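Local coordinates for endo-b-1,4-glucanase (Nasutitermes takasagoensis, PDB 1KS8), which probably hydrolyses internal beta-1,4-glucosidic linkages in cellulose, lichenin and cereal beta-D-glucans as a glycosyl hydrolase of family 9, at residues Thr144-Ser149 / Ser196-Asp201; Ala122-Trp127 / Arg203-Ser208; Trp221-Thr226 / Ala265-Lys270. All coordinates share one frame; numbering follows the deposited sequence.

Interaction 1: residues Thr144-Ser149 / Ser196-Asp201; sequences TSRPGS and SDSITD
Ser-198, on the short and weakly bonded helix 195-198, fastens that segment to Arg-146 and Pro-147 of the loop that leads from strand 139-142 into helix 149-165 of the (alpha/alpha)6 catalytic domain. One side-chain-to-backbone hydrogen bond carries the contact: Ser-198 OG donates to Pro-147 O at 2.7 Å. The donor lies in the carbonyl plane on a lone pair, at a C=O...O angle of 138°. The hydroxyl reaches that position because OG stands beside its own backbone N, anti to the carbonyl carbon (chi1 -64°). Approaching Pro-147 O also brings OG close to the preceding peptide, 3.0 Å from Arg-146 C; Arg-146 O lies at a poor angle and accepts nothing from it. The methylenes close in beside the bond, Arg-146 CB resting 3.6 Å from Ser-198 CB, while the proline ring turns its CB away and presents only CD, 4.0 Å from Ser-198 OG. The arginine chain runs extended from CG to NE past the serine, yet NH1 stays 4.0 Å from Ser-198 O, too far for a bond. Asp-143 OD1 accepts from the backbone N of Arg-146, and Gly-148 takes the N-cap position of helix 149-165. Ser-198 packs on Ile-142 of strand 139-142, and the next residue, Ile-199, the centre of an inverse gamma turn, on Tyr-140 and Ile-142, so turn, strand and helix start meet at the protein surface.

Interaction 2: residues Ala122-Trp127 / Arg203-Ser208; sequences ADHAFW and RNFYAS
His-124 and Phe-205 reach toward each other from opposite directions and meet as an offset edge-to-face aromatic pair, the edge of the imidazole directed at the face of the phenyl ring. The planes stand almost perpendicular, at 89°, with the ring centroids 5.4 Å apart. The pair links the short helix 120-124 to the loop between helices 195-198 and 212-226, in the loop-rich part of this (alpha/alpha)6 glycosidase. The His-124 side chain lies about 8 Å from that of Glu-412, a predicted active-site residue, so the pair probably borders the catalytic cleft. In both residues CG lies beside the backbone N, anti to the carbonyl carbon (chi1 -62° in His-124, -61° in Phe-205). His-124 CA and Phe-205 CA are 11.5 Å apart, and the rings span that distance. Contact is confined to the leading corners of the rings, with only 63 Å² of surface buried in all, and the two segments share no polar bond. The polar side of the imidazole is engaged elsewhere: NE2 is hydrogen-bonded to Asp-57 OD2, which probably helps to hold the ring's rotation and thus the edge offered to Phe-205. A sulfate ion, probably from the crystallisation liquor, also lies about 3 Å from the His-124 side chain. The offset shows in the atoms: His-124 CE1 sits 3.8 Å from Phe-205 CE1 and 4.1 Å from Phe-205 CD1, while His-124 ND1 approaches Phe-205 CE1 at 3.9 Å.

Interaction 3: residues Trp221-Thr226 / Ala265-Lys270; sequences WLYRAT and AKLTNK
Leu-267 brings CD1 to the edge of the Tyr-223 ring, near its plane and 4.1 Å from Tyr-223 CD2, while the guanidinium of Arg-224 has a water in plane at its edge and Lys-266 NZ approaching obliquely. These groups join two helices of the (alpha/alpha)6 barrel, 212-226 and 257-268, at the protein surface. Leu-267 is wedged between two neighbours on the first helix: one methyl goes to the tyrosine, and the other, CD2, lies against the Arg-224 stem, 3.8 Å from Arg-224 CB and 3.9 Å from Arg-224 CG. Arginine and leucine cross at about a right angle. With CG trans to the backbone N (chi1 -175°) and the chain extended to NE, the arginine carries its head past the leucine to Lys-266. There Arg-224 NH2 and Lys-266 NZ, like charges, stand 3.6 Å apart. The salt bridge of Arg-224 NH2 with Asp-78 OD2 of helix 62-78 probably makes this closeness tolerable, and the water accepts from Arg-224 NH2 at 2.9 Å and only weakly from Lys-266 NZ. Replacing Arg-224 by an alanine would probably leave Asp-78 without this mate and open a gap where CG and CD lay against CD2 of Leu-267. Elsewhere the arginine packs on Trp-74 and Ile-77, and Tyr-223 touches Leu-232 of helix 229-241. Just past the leucine the second helix ends in an ST turn, where Lys-270 N donates to Thr-268 OG1 at 3.2 Å with an N-H...O angle of 162°.

Interactions 1 and 2 form one neighbourhood, their centres 16 Å apart, with interaction 1 nested along the chain inside the loop that interaction 2 closes. They touch directly: Ser-196 OG probably bonds to Ser-208 N at 2.9 Å, and Asp-197 OD1 makes a long, weak ion pair with Arg-203 NH1 at 3.4 Å. Interaction 2 lies near the predicted active site, at Glu-412. The side chain of Phe-205 is about 11 Å from that of Asp-254, and that of Asp-197 about 11 Å from that of Asp-210; both aspartates bind calcium in another structure of the protein, though none is modelled here. Interaction 3, centred 29 and 35 Å from interactions 1 and 2, is barrel packing remote from these sites.

Interaction 1: residues Thr144-Ser149 / Ser196-Asp201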
ATOM      1  N   THR A 144       1.411  23.495 -10.262  1.00 12.81           N
ATOM      2  CA  THR A 144       1.260  24.695  -9.448  1.00 13.99           C
ATOM      3  C   THR A 144      -0.129  25.330  -9.488  1.00 14.78           C
ATOM      4  O   THR A 144      -0.539  25.975  -8.525  1.00 15.98           O
ATOM      5  CB  THR A 144       2.311  25.764  -9.818  1.00 13.87           C
ATOM      6  OG1 THR A 144       2.204  26.090 -11.209  1.00 15.75           O
ATOM      7  CG2 THR A 144       3.713  25.246  -9.523  1.00 14.13           C
ATOM      8  N   SER A 145      -0.858  25.141 -10.585  1.00 14.56           N
ATOM      9  CA  SER A 145      -2.200  25.712 -10.706  1.00 15.93           C
ATOM     10  C   SER A 145      -3.265  24.767 -10.153  1.00 15.81           C
ATOM     11  O   SER A 145      -4.344  25.198  -9.747  1.00 16.95           O
ATOM     12  CB  SER A 145      -2.510  26.039 -12.170  1.00 17.61           C
ATOM     13  OG  SER A 145      -2.525  24.872 -12.969  1.00 23.16           O
ATOM     14  N   ARG A 146      -2.949  23.477 -10.145  1.00 14.76           N
ATOM     15  CA  ARG A 146      -3.850  22.441  -9.643  1.00 14.40           C
ATOM     16  C   ARG A 146      -3.002  21.556  -8.739  1.00 13.57           C
ATOM     17  O   ARG A 146      -2.529  20.501  -9.155  1.00 11.98           O
ATOM     18  CB  ARG A 146      -4.399  21.616 -10.809  1.00 16.65           C
ATOM     19  CG  ARG A 146      -5.283  22.393 -11.769  1.00 21.74           C
ATOM     20  CD  ARG A 146      -5.573  21.572 -13.015  1.00 27.60           C
ATOM     21  NE  ARG A 146      -6.669  22.127 -13.805  1.00 33.32           N
ATOM     22  CZ  ARG A 146      -7.937  22.150 -13.408  1.00 35.64           C
ATOM     23  NH1 ARG A 146      -8.273  21.646 -12.227  1.00 36.95           N
ATOM     24  NH2 ARG A 146      -8.871  22.670 -14.193  1.00 37.29           N
ATOM     25  N   PRO A 147      -2.809  21.975  -7.481  1.00 12.28           N
ATOM     26  CA  PRO A 147      -2.006  21.244  -6.497  1.00 12.19           C
ATOM     27  C   PRO A 147      -2.558  19.933  -5.945  1.00 10.88           C
ATOM     28  O   PRO A 147      -3.691  19.545  -6.213  1.00 11.05           O
ATOM     29  CB  PRO A 147      -1.794  22.283  -5.401  1.00 13.71           C
ATOM     30  CG  PRO A 147      -3.091  23.008  -5.404  1.00 15.33           C
ATOM     31  CD  PRO A 147      -3.355  23.211  -6.889  1.00 12.82           C
ATOM     32  N   GLY A 148      -1.718  19.261  -5.167  1.00 10.17           N
ATOM     33  CA  GLY A 148      -2.096  18.000  -4.556  1.00 10.36           C
ATOM     34  C   GLY A 148      -1.083  17.667  -3.481  1.00  9.51           C
ATOM     35  O   GLY A 148      -0.235  16.793  -3.666  1.00  9.70           O
ATOM     36  N   SER A 149      -1.172  18.374  -2.356  1.00 10.05           N
ATOM     37  CA  SER A 149      -0.252  18.183  -1.239  1.00  9.78           C
ATOM     38  C   SER A 149      -0.241  16.761  -0.703  1.00  9.49           C
ATOM     39  O   SER A 149       0.809  16.255  -0.308  1.00  9.78           O
ATOM     40  CB  SER A 149      -0.598  19.142  -0.099  1.00 10.44           C
ATOM     41  OG  SER A 149      -0.587  20.484  -0.551  1.00 11.45           O
ATOM     42  N   SER A 196      -7.418  15.396  -5.212  1.00  9.73           N
ATOM     43  CA  SER A 196      -8.642  14.991  -5.896  1.00 10.36           C
ATOM     44  C   SER A 196      -9.515  16.166  -6.333  1.00 11.01           C
ATOM     45  O   SER A 196     -10.545  15.969  -6.980  1.00 11.76           O
ATOM     46  CB  SER A 196      -9.449  13.992  -5.051  1.00 11.95           C
ATOM     47  OG  SER A 196      -9.787  14.504  -3.779  1.00 13.27           O
ATOM     48  N   ASP A 197      -9.106  17.381  -5.975  1.00 11.72           N
ATOM     49  CA  ASP A 197      -9.824  18.576  -6.410  1.00 12.01           C
ATOM     50  C   ASP A 197      -9.179  18.983  -7.737  1.00 12.25           C
ATOM     51  O   ASP A 197      -9.744  19.758  -8.509  1.00 13.49           O
ATOM     52  CB  ASP A 197      -9.684  19.722  -5.399  1.00 13.47           C
ATOM     53  CG  ASP A 197     -10.624  19.583  -4.214  1.00 17.31           C
ATOM     54  OD1 ASP A 197     -11.598  18.809  -4.301  1.00 16.52           O
ATOM     55  OD2 ASP A 197     -10.392  20.266  -3.194  1.00 21.67           O
ATOM     56  N   SER A 198      -7.982  18.455  -7.986  1.00 10.94           N
ATOM     57  CA  SER A 198      -7.241  18.729  -9.215  1.00 10.26           C
ATOM     58  C   SER A 198      -7.473  17.580 -10.196  1.00 10.88           C
ATOM     59  O   SER A 198      -7.911  17.794 -11.326  1.00 13.33           O
ATOM     60  CB  SER A 198      -5.751  18.883  -8.907  1.00 10.78           C
ATOM     61  OG  SER A 198      -5.533  20.006  -8.066  1.00 12.89           O
ATOM     62  N   ILE A 199      -7.165  16.362  -9.764  1.00  9.32           N
ATOM     63  CA  ILE A 199      -7.397  15.179 -10.586  1.00  9.34           C
ATOM     64  C   ILE A 199      -8.786  14.747 -10.128  1.00  9.26           C
ATOM     65  O   ILE A 199      -8.940  13.870  -9.274  1.00  9.41           O
ATOM     66  CB  ILE A 199      -6.352  14.081 -10.295  1.00  9.37           C
ATOM     67  CG1 ILE A 199      -4.955  14.600 -10.653  1.00 10.28           C
ATOM     68  CG2 ILE A 199      -6.675  12.823 -11.092  1.00  9.81           C
ATOM     69  CD1 ILE A 199      -3.827  13.612 -10.406  1.00  9.71           C
ATOM     70  N   THR A 200      -9.799  15.395 -10.691  1.00  9.54           N
ATOM     71  CA  THR A 200     -11.175  15.128 -10.297  1.00  9.74           C
ATOM     72  C   THR A 200     -11.690  13.716 -10.524  1.00  9.52           C
ATOM     73  O   THR A 200     -12.623  13.290  -9.848  1.00 10.62           O
ATOM     74  CB  THR A 200     -12.149  16.128 -10.958  1.00 10.75           C
ATOM     75  OG1 THR A 200     -12.049  16.034 -12.382  1.00 12.75           O
ATOM     76  CG2 THR A 200     -11.824  17.555 -10.518  1.00 12.72           C
ATOM     77  N   ASP A 201     -11.099  12.976 -11.454  1.00  8.94           N
ATOM     78  CA  ASP A 201     -11.569  11.617 -11.683  1.00  9.37           C
ATOM     79  C   ASP A 201     -11.377  10.787 -10.417  1.00  9.69           C
ATOM     80  O   ASP A 201     -12.168   9.893 -10.123  1.00  9.62           O
ATOM     81  CB  ASP A 201     -10.815  10.962 -12.840  1.00  7.88           C
ATOM     82  CG  ASP A 201     -11.462   9.665 -13.289  1.00  8.83           C
ATOM     83  OD1 ASP A 201     -10.810   8.602 -13.220  1.00  8.62           O
ATOM     84  OD2 ASP A 201     -12.636   9.718 -13.710  1.00  9.71           O
TER

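Interaction 2: residues Ala122-Trp127 / Arg203-Ser208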
ATOM      1  N   ALA A 122     -13.698   4.313 -18.130  1.00  8.13           N
ATOM      2  CA  ALA A 122     -13.244   3.598 -19.316  1.00  8.51           C
ATOM      3  C   ALA A 122     -12.534   2.308 -18.928  1.00  8.44           C
ATOM      4  O   ALA A 122     -12.701   1.274 -19.576  1.00  9.48           O
ATOM      5  CB  ALA A 122     -12.313   4.479 -20.136  1.00  9.01           C
ATOM      6  N   ASP A 123     -11.742   2.373 -17.865  1.00  7.76           N
ATOM      7  CA  ASP A 123     -11.013   1.201 -17.406  1.00  7.84           C
ATOM      8  C   ASP A 123     -11.950   0.135 -16.840  1.00  7.41           C
ATOM      9  O   ASP A 123     -11.895  -1.031 -17.230  1.00  8.55           O
ATOM     10  CB  ASP A 123     -10.002   1.594 -16.329  1.00  8.09           C
ATOM     11  CG  ASP A 123      -9.069   0.460 -15.969  1.00  7.23           C
ATOM     12  OD1 ASP A 123      -8.068   0.273 -16.684  1.00  8.54           O
ATOM     13  OD2 ASP A 123      -9.344  -0.252 -14.984  1.00  7.45           O
ATOM     14  N   HIS A 124     -12.823   0.542 -15.927  1.00  8.12           N
ATOM     15  CA  HIS A 124     -13.732  -0.395 -15.284  1.00  8.01           C
ATOM     16  C   HIS A 124     -14.815  -0.994 -16.176  1.00  8.57           C
ATOM     17  O   HIS A 124     -15.398  -2.024 -15.836  1.00 10.05           O
ATOM     18  CB  HIS A 124     -14.338   0.269 -14.047  1.00  8.27           C
ATOM     19  CG  HIS A 124     -13.315   0.648 -13.021  1.00  7.93           C
ATOM     20  ND1 HIS A 124     -13.623   1.363 -11.883  1.00  8.85           N
ATOM     21  CD2 HIS A 124     -11.983   0.409 -12.965  1.00  7.42           C
ATOM     22  CE1 HIS A 124     -12.525   1.547 -11.170  1.00  8.92           C
ATOM     23  NE2 HIS A 124     -11.516   0.978 -11.805  1.00  8.11           N
ATOM     24  N   ALA A 125     -15.073  -0.366 -17.318  1.00  9.53           N
ATOM     25  CA  ALA A 125     -16.081  -0.867 -18.248  1.00  9.41           C
ATOM     26  C   ALA A 125     -15.554  -2.086 -19.003  1.00  9.41           C
ATOM     27  O   ALA A 125     -16.304  -2.784 -19.685  1.00 11.37           O
ATOM     28  CB  ALA A 125     -16.467   0.227 -19.235  1.00 10.36           C
ATOM     29  N   PHE A 126     -14.255  -2.329 -18.870  1.00  7.43           N
ATOM     30  CA  PHE A 126     -13.582  -3.444 -19.522  1.00  8.30           C
ATOM     31  C   PHE A 126     -13.260  -4.544 -18.520  1.00  8.35           C
ATOM     32  O   PHE A 126     -12.851  -4.258 -17.397  1.00 10.09           O
ATOM     33  CB  PHE A 126     -12.274  -2.938 -20.146  1.00  9.76           C
ATOM     34  CG  PHE A 126     -11.343  -4.028 -20.614  1.00 11.26           C
ATOM     35  CD1 PHE A 126     -11.572  -4.693 -21.813  1.00 13.53           C
ATOM     36  CD2 PHE A 126     -10.218  -4.367 -19.867  1.00 12.24           C
ATOM     37  CE1 PHE A 126     -10.695  -5.679 -22.263  1.00 15.14           C
ATOM     38  CE2 PHE A 126      -9.334  -5.350 -20.308  1.00 12.71           C
ATOM     39  CZ  PHE A 126      -9.572  -6.006 -21.508  1.00 13.80           C
ATOM     40  N   TRP A 127     -13.473  -5.795 -18.919  1.00  8.01           N
ATOM     41  CA  TRP A 127     -13.112  -6.935 -18.082  1.00  7.63           C
ATOM     42  C   TRP A 127     -12.339  -7.883 -18.987  1.00  8.33           C
ATOM     43  O   TRP A 127     -12.888  -8.429 -19.942  1.00  9.34           O
ATOM     44  CB  TRP A 127     -14.330  -7.661 -17.496  1.00  7.71           C
ATOM     45  CG  TRP A 127     -13.911  -8.684 -16.469  1.00  7.26           C
ATOM     46  CD1 TRP A 127     -13.386  -9.924 -16.709  1.00  7.34           C
ATOM     47  CD2 TRP A 127     -13.852  -8.496 -15.049  1.00  7.81           C
ATOM     48  NE1 TRP A 127     -12.996 -10.515 -15.528  1.00  7.82           N
ATOM     49  CE2 TRP A 127     -13.269  -9.659 -14.494  1.00  8.00           C
ATOM     50  CE3 TRP A 127     -14.229  -7.451 -14.194  1.00  7.30           C
ATOM     51  CZ2 TRP A 127     -13.052  -9.805 -13.118  1.00  8.62           C
ATOM     52  CZ3 TRP A 127     -14.013  -7.595 -12.827  1.00  9.05           C
ATOM     53  CH2 TRP A 127     -13.428  -8.766 -12.303  1.00  8.36           C
ATOM     54  N   ARG A 203     -11.722  11.700  -7.353  1.00 10.27           N
ATOM     55  CA  ARG A 203     -12.625  12.065  -6.269  1.00 11.48           C
ATOM     56  C   ARG A 203     -13.617  10.972  -5.879  1.00 10.34           C
ATOM     57  O   ARG A 203     -14.048  10.898  -4.728  1.00 11.85           O
ATOM     58  CB  ARG A 203     -13.371  13.349  -6.641  1.00 14.20           C
ATOM     59  CG  ARG A 203     -14.191  13.955  -5.516  1.00 19.57           C
ATOM     60  CD  ARG A 203     -14.212  15.470  -5.649  1.00 23.78           C
ATOM     61  NE  ARG A 203     -14.646  15.893  -6.976  1.00 27.40           N
ATOM     62  CZ  ARG A 203     -14.483  17.118  -7.463  1.00 27.59           C
ATOM     63  NH1 ARG A 203     -13.888  18.052  -6.731  1.00 28.08           N
ATOM     64  NH2 ARG A 203     -14.913  17.411  -8.683  1.00 28.04           N
ATOM     65  N   ASN A 204     -13.966  10.108  -6.825  1.00  9.55           N
ATOM     66  CA  ASN A 204     -14.921   9.047  -6.538  1.00 10.40           C
ATOM     67  C   ASN A 204     -14.300   7.669  -6.369  1.00 10.95           C
ATOM     68  O   ASN A 204     -15.011   6.664  -6.323  1.00 11.94           O
ATOM     69  CB  ASN A 204     -15.986   9.013  -7.630  1.00 11.55           C
ATOM     70  CG  ASN A 204     -16.753  10.312  -7.713  1.00 11.22           C
ATOM     71  OD1 ASN A 204     -17.433  10.700  -6.762  1.00 13.36           O
ATOM     72  ND2 ASN A 204     -16.638  11.001  -8.843  1.00 10.77           N
ATOM     73  N   PHE A 205     -12.976   7.624  -6.259  1.00  9.55           N
ATOM     74  CA  PHE A 205     -12.266   6.360  -6.095  1.00  9.88           C
ATOM     75  C   PHE A 205     -11.300   6.414  -4.913  1.00 10.35           C
ATOM     76  O   PHE A 205     -11.278   5.509  -4.078  1.00 11.40           O
ATOM     77  CB  PHE A 205     -11.520   6.021  -7.390  1.00  9.72           C
ATOM     78  CG  PHE A 205     -12.428   5.866  -8.577  1.00  9.21           C
ATOM     79  CD1 PHE A 205     -13.260   4.753  -8.696  1.00 10.11           C
ATOM     80  CD2 PHE A 205     -12.486   6.855  -9.555  1.00  9.28           C
ATOM     81  CE1 PHE A 205     -14.139   4.632  -9.771  1.00  9.95           C
ATOM     82  CE2 PHE A 205     -13.361   6.743 -10.634  1.00  9.21           C
ATOM     83  CZ  PHE A 205     -14.190   5.630 -10.741  1.00  9.62           C
ATOM     84  N   TYR A 206     -10.506   7.480  -4.852  1.00  9.82           N
ATOM     85  CA  TYR A 206      -9.543   7.685  -3.773  1.00 10.21           C
ATOM     86  C   TYR A 206      -9.534   9.162  -3.402  1.00 10.03           C
ATOM     87  O   TYR A 206      -8.533   9.858  -3.550  1.00  9.99           O
ATOM     88  CB  TYR A 206      -8.149   7.225  -4.215  1.00  9.04           C
ATOM     89  CG  TYR A 206      -8.017   5.719  -4.229  1.00  7.94           C
ATOM     90  CD1 TYR A 206      -7.840   5.009  -3.043  1.00  7.75           C
ATOM     91  CD2 TYR A 206      -8.119   5.000  -5.418  1.00  6.77           C
ATOM     92  CE1 TYR A 206      -7.768   3.617  -3.038  1.00  8.17           C
ATOM     93  CE2 TYR A 206      -8.052   3.611  -5.425  1.00  6.65           C
ATOM     94  CZ  TYR A 206      -7.874   2.925  -4.232  1.00  7.62           C
ATOM     95  OH  TYR A 206      -7.793   1.550  -4.239  1.00  8.99           O
ATOM     96  N   ALA A 207     -10.673   9.631  -2.910  1.00 10.91           N
ATOM     97  CA  ALA A 207     -10.833  11.029  -2.537  1.00 11.37           C
ATOM     98  C   ALA A 207      -9.923  11.499  -1.413  1.00 11.74           C
ATOM     99  O   ALA A 207      -9.631  10.760  -0.473  1.00 12.09           O
ATOM    100  CB  ALA A 207     -12.288  11.295  -2.161  1.00 12.72           C
ATOM    101  N   SER A 208      -9.481  12.747  -1.528  1.00 12.83           N
ATOM    102  CA  SER A 208      -8.637  13.368  -0.516  1.00 14.58           C
ATOM    103  C   SER A 208      -9.464  13.547   0.751  1.00 15.08           C
ATOM    104  O   SER A 208     -10.661  13.821   0.683  1.00 16.98           O
ATOM    105  CB  SER A 208      -8.171  14.754  -0.974  1.00 14.33           C
ATOM    106  OG  SER A 208      -7.325  14.694  -2.108  1.00 15.65           O
TER

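Interaction 3: residues Trp221-Thr226 / Ala265-Lys270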
ATOM      1  N   TRP A 221       9.654  11.598   7.100  1.00 10.83           N
ATOM      2  CA  TRP A 221      10.435  10.654   6.309  1.00 10.25           C
ATOM      3  C   TRP A 221      11.677  11.307   5.714  1.00  9.83           C
ATOM      4  O   TRP A 221      12.740  10.690   5.655  1.00 11.47           O
ATOM      5  CB  TRP A 221       9.574  10.034   5.203  1.00  9.97           C
ATOM      6  CG  TRP A 221       8.815   8.836   5.688  1.00  9.17           C
ATOM      7  CD1 TRP A 221       7.477   8.755   5.953  1.00  9.19           C
ATOM      8  CD2 TRP A 221       9.368   7.559   6.021  1.00  9.79           C
ATOM      9  NE1 TRP A 221       7.162   7.503   6.434  1.00  9.26           N
ATOM     10  CE2 TRP A 221       8.307   6.750   6.486  1.00  9.19           C
ATOM     11  CE3 TRP A 221      10.662   7.020   5.975  1.00 10.13           C
ATOM     12  CZ2 TRP A 221       8.501   5.429   6.903  1.00 10.05           C
ATOM     13  CZ3 TRP A 221      10.854   5.707   6.389  1.00 10.03           C
ATOM     14  CH2 TRP A 221       9.777   4.927   6.847  1.00  9.71           C
ATOM     15  N   LEU A 222      11.548  12.557   5.281  1.00 11.49           N
ATOM     16  CA  LEU A 222      12.695  13.263   4.724  1.00 11.72           C
ATOM     17  C   LEU A 222      13.752  13.475   5.798  1.00 12.40           C
ATOM     18  O   LEU A 222      14.945  13.395   5.523  1.00 12.42           O
ATOM     19  CB  LEU A 222      12.261  14.598   4.120  1.00 11.85           C
ATOM     20  CG  LEU A 222      11.794  14.462   2.668  1.00 13.12           C
ATOM     21  CD1 LEU A 222      11.100  15.731   2.222  1.00 15.28           C
ATOM     22  CD2 LEU A 222      12.995  14.147   1.781  1.00 12.84           C
ATOM     23  N   TYR A 223      13.320  13.739   7.027  1.00 12.57           N
ATOM     24  CA  TYR A 223      14.278  13.920   8.110  1.00 13.92           C
ATOM     25  C   TYR A 223      15.027  12.607   8.324  1.00 13.66           C
ATOM     26  O   TYR A 223      16.249  12.588   8.456  1.00 15.13           O
ATOM     27  CB  TYR A 223      13.575  14.315   9.409  1.00 14.71           C
ATOM     28  CG  TYR A 223      14.502  14.310  10.603  1.00 16.72           C
ATOM     29  CD1 TYR A 223      15.625  15.138  10.642  1.00 17.44           C
ATOM     30  CD2 TYR A 223      14.275  13.458  11.684  1.00 18.47           C
ATOM     31  CE1 TYR A 223      16.499  15.117  11.727  1.00 19.50           C
ATOM     32  CE2 TYR A 223      15.143  13.430  12.776  1.00 19.75           C
ATOM     33  CZ  TYR A 223      16.252  14.261  12.789  1.00 20.52           C
ATOM     34  OH  TYR A 223      17.115  14.233  13.861  1.00 22.59           O
ATOM     35  N   ARG A 224      14.285  11.507   8.354  1.00 12.88           N
ATOM     36  CA  ARG A 224      14.891  10.200   8.558  1.00 13.11           C
ATOM     37  C   ARG A 224      15.898   9.857   7.463  1.00 13.30           C
ATOM     38  O   ARG A 224      16.930   9.246   7.731  1.00 14.65           O
ATOM     39  CB  ARG A 224      13.803   9.120   8.609  1.00 12.86           C
ATOM     40  CG  ARG A 224      14.330   7.738   8.950  1.00 12.77           C
ATOM     41  CD  ARG A 224      13.210   6.719   9.056  1.00 13.78           C
ATOM     42  NE  ARG A 224      13.691   5.480   9.657  1.00 13.79           N
ATOM     43  CZ  ARG A 224      12.901   4.512  10.105  1.00 13.69           C
ATOM     44  NH1 ARG A 224      11.583   4.635  10.014  1.00 12.41           N
ATOM     45  NH2 ARG A 224      13.430   3.434  10.667  1.00 13.66           N
ATOM     46  N   ALA A 225      15.594  10.264   6.234  1.00 14.15           N
ATOM     47  CA  ALA A 225      16.450   9.978   5.086  1.00 15.66           C
ATOM     48  C   ALA A 225      17.627  10.928   4.883  1.00 16.22           C
ATOM     49  O   ALA A 225      18.571  10.601   4.161  1.00 17.44           O
ATOM     50  CB  ALA A 225      15.604   9.949   3.818  1.00 14.88           C
ATOM     51  N   THR A 226      17.583  12.094   5.520  1.00 17.24           N
ATOM     52  CA  THR A 226      18.647  13.081   5.349  1.00 18.19           C
ATOM     53  C   THR A 226      19.364  13.502   6.625  1.00 19.59           C
ATOM     54  O   THR A 226      20.513  13.945   6.575  1.00 19.68           O
ATOM     55  CB  THR A 226      18.095  14.361   4.706  1.00 17.48           C
ATOM     56  OG1 THR A 226      17.139  14.957   5.594  1.00 16.42           O
ATOM     57  CG2 THR A 226      17.422  14.044   3.379  1.00 18.05           C
ATOM     58  N   ALA A 265       7.800   9.295  17.123  1.00 12.82           N
ATOM     59  CA  ALA A 265       8.202   8.806  18.436  1.00 12.79           C
ATOM     60  C   ALA A 265       9.597   8.196  18.316  1.00 13.79           C
ATOM     61  O   ALA A 265      10.449   8.392  19.181  1.00 14.69           O
ATOM     62  CB  ALA A 265       7.211   7.760  18.940  1.00 11.90           C
ATOM     63  N   LYS A 266       9.829   7.463  17.232  1.00 13.44           N
ATOM     64  CA  LYS A 266      11.124   6.829  17.012  1.00 14.35           C
ATOM     65  C   LYS A 266      12.212   7.840  16.663  1.00 15.76           C
ATOM     66  O   LYS A 266      13.342   7.738  17.140  1.00 16.74           O
ATOM     67  CB  LYS A 266      11.022   5.792  15.891  1.00 15.26           C
ATOM     68  CG  LYS A 266      12.319   5.039  15.626  1.00 17.76           C
ATOM     69  CD  LYS A 266      12.137   3.987  14.543  1.00 18.71           C
ATOM     70  CE  LYS A 266      13.373   3.110  14.406  1.00 21.50           C
ATOM     71  NZ  LYS A 266      14.587   3.898  14.065  1.00 25.52           N
ATOM     72  N   LEU A 267      11.865   8.818  15.833  1.00 14.73           N
ATOM     73  CA  LEU A 267      12.815   9.836  15.395  1.00 15.16           C
ATOM     74  C   LEU A 267      13.199  10.874  16.447  1.00 15.55           C
ATOM     75  O   LEU A 267      14.308  11.410  16.414  1.00 16.21           O
ATOM     76  CB  LEU A 267      12.265  10.563  14.163  1.00 15.57           C
ATOM     77  CG  LEU A 267      12.017   9.718  12.912  1.00 14.86           C
ATOM     78  CD1 LEU A 267      11.385  10.586  11.835  1.00 16.16           C
ATOM     79  CD2 LEU A 267      13.326   9.127  12.418  1.00 17.42           C
ATOM     80  N   THR A 268      12.289  11.158  17.374  1.00 15.18           N
ATOM     81  CA  THR A 268      12.544  12.159  18.407  1.00 14.40           C
ATOM     82  C   THR A 268      12.680  11.586  19.814  1.00 14.86           C
ATOM     83  O   THR A 268      13.251  12.232  20.695  1.00 15.86           O
ATOM     84  CB  THR A 268      11.422  13.206  18.444  1.00 14.05           C
ATOM     85  OG1 THR A 268      10.210  12.587  18.893  1.00 14.34           O
ATOM     86  CG2 THR A 268      11.201  13.801  17.054  1.00 14.26           C
ATOM     87  N   ASN A 269      12.144  10.386  20.022  1.00 15.32           N
ATOM     88  CA  ASN A 269      12.182   9.723  21.325  1.00 15.35           C
ATOM     89  C   ASN A 269      11.324  10.484  22.337  1.00 15.13           C
ATOM     90  O   ASN A 269      11.399  10.226  23.539  1.00 16.72           O
ATOM     91  CB  ASN A 269      13.623   9.634  21.846  1.00 16.58           C
ATOM     92  CG  ASN A 269      13.790   8.588  22.940  1.00 18.84           C
ATOM     93  OD1 ASN A 269      14.698   8.679  23.767  1.00 22.99           O
ATOM     94  ND2 ASN A 269      12.926   7.581  22.934  1.00 17.87           N
ATOM     95  N   LYS A 270      10.507  11.416  21.852  1.00 13.92           N
ATOM     96  CA  LYS A 270       9.653  12.204  22.736  1.00 13.03           C
ATOM     97  C   LYS A 270       8.486  11.392  23.287  1.00 13.96           C
ATOM     98  O   LYS A 270       7.799  10.682  22.549  1.00 13.78           O
ATOM     99  CB  LYS A 270       9.125  13.441  22.011  1.00 14.90           C
ATOM    100  CG  LYS A 270      10.188  14.484  21.716  1.00 16.33           C
ATOM    101  CD  LYS A 270       9.577  15.724  21.091  1.00 17.98           C
ATOM    102  CE  LYS A 270      10.634  16.773  20.797  1.00 19.97           C
ATOM    103  NZ  LYS A 270      10.019  18.014  20.249  1.00 20.93           N
TER
HETATM  104  O   HOH W   1      16.244   3.483  11.273  1.00 33.27           O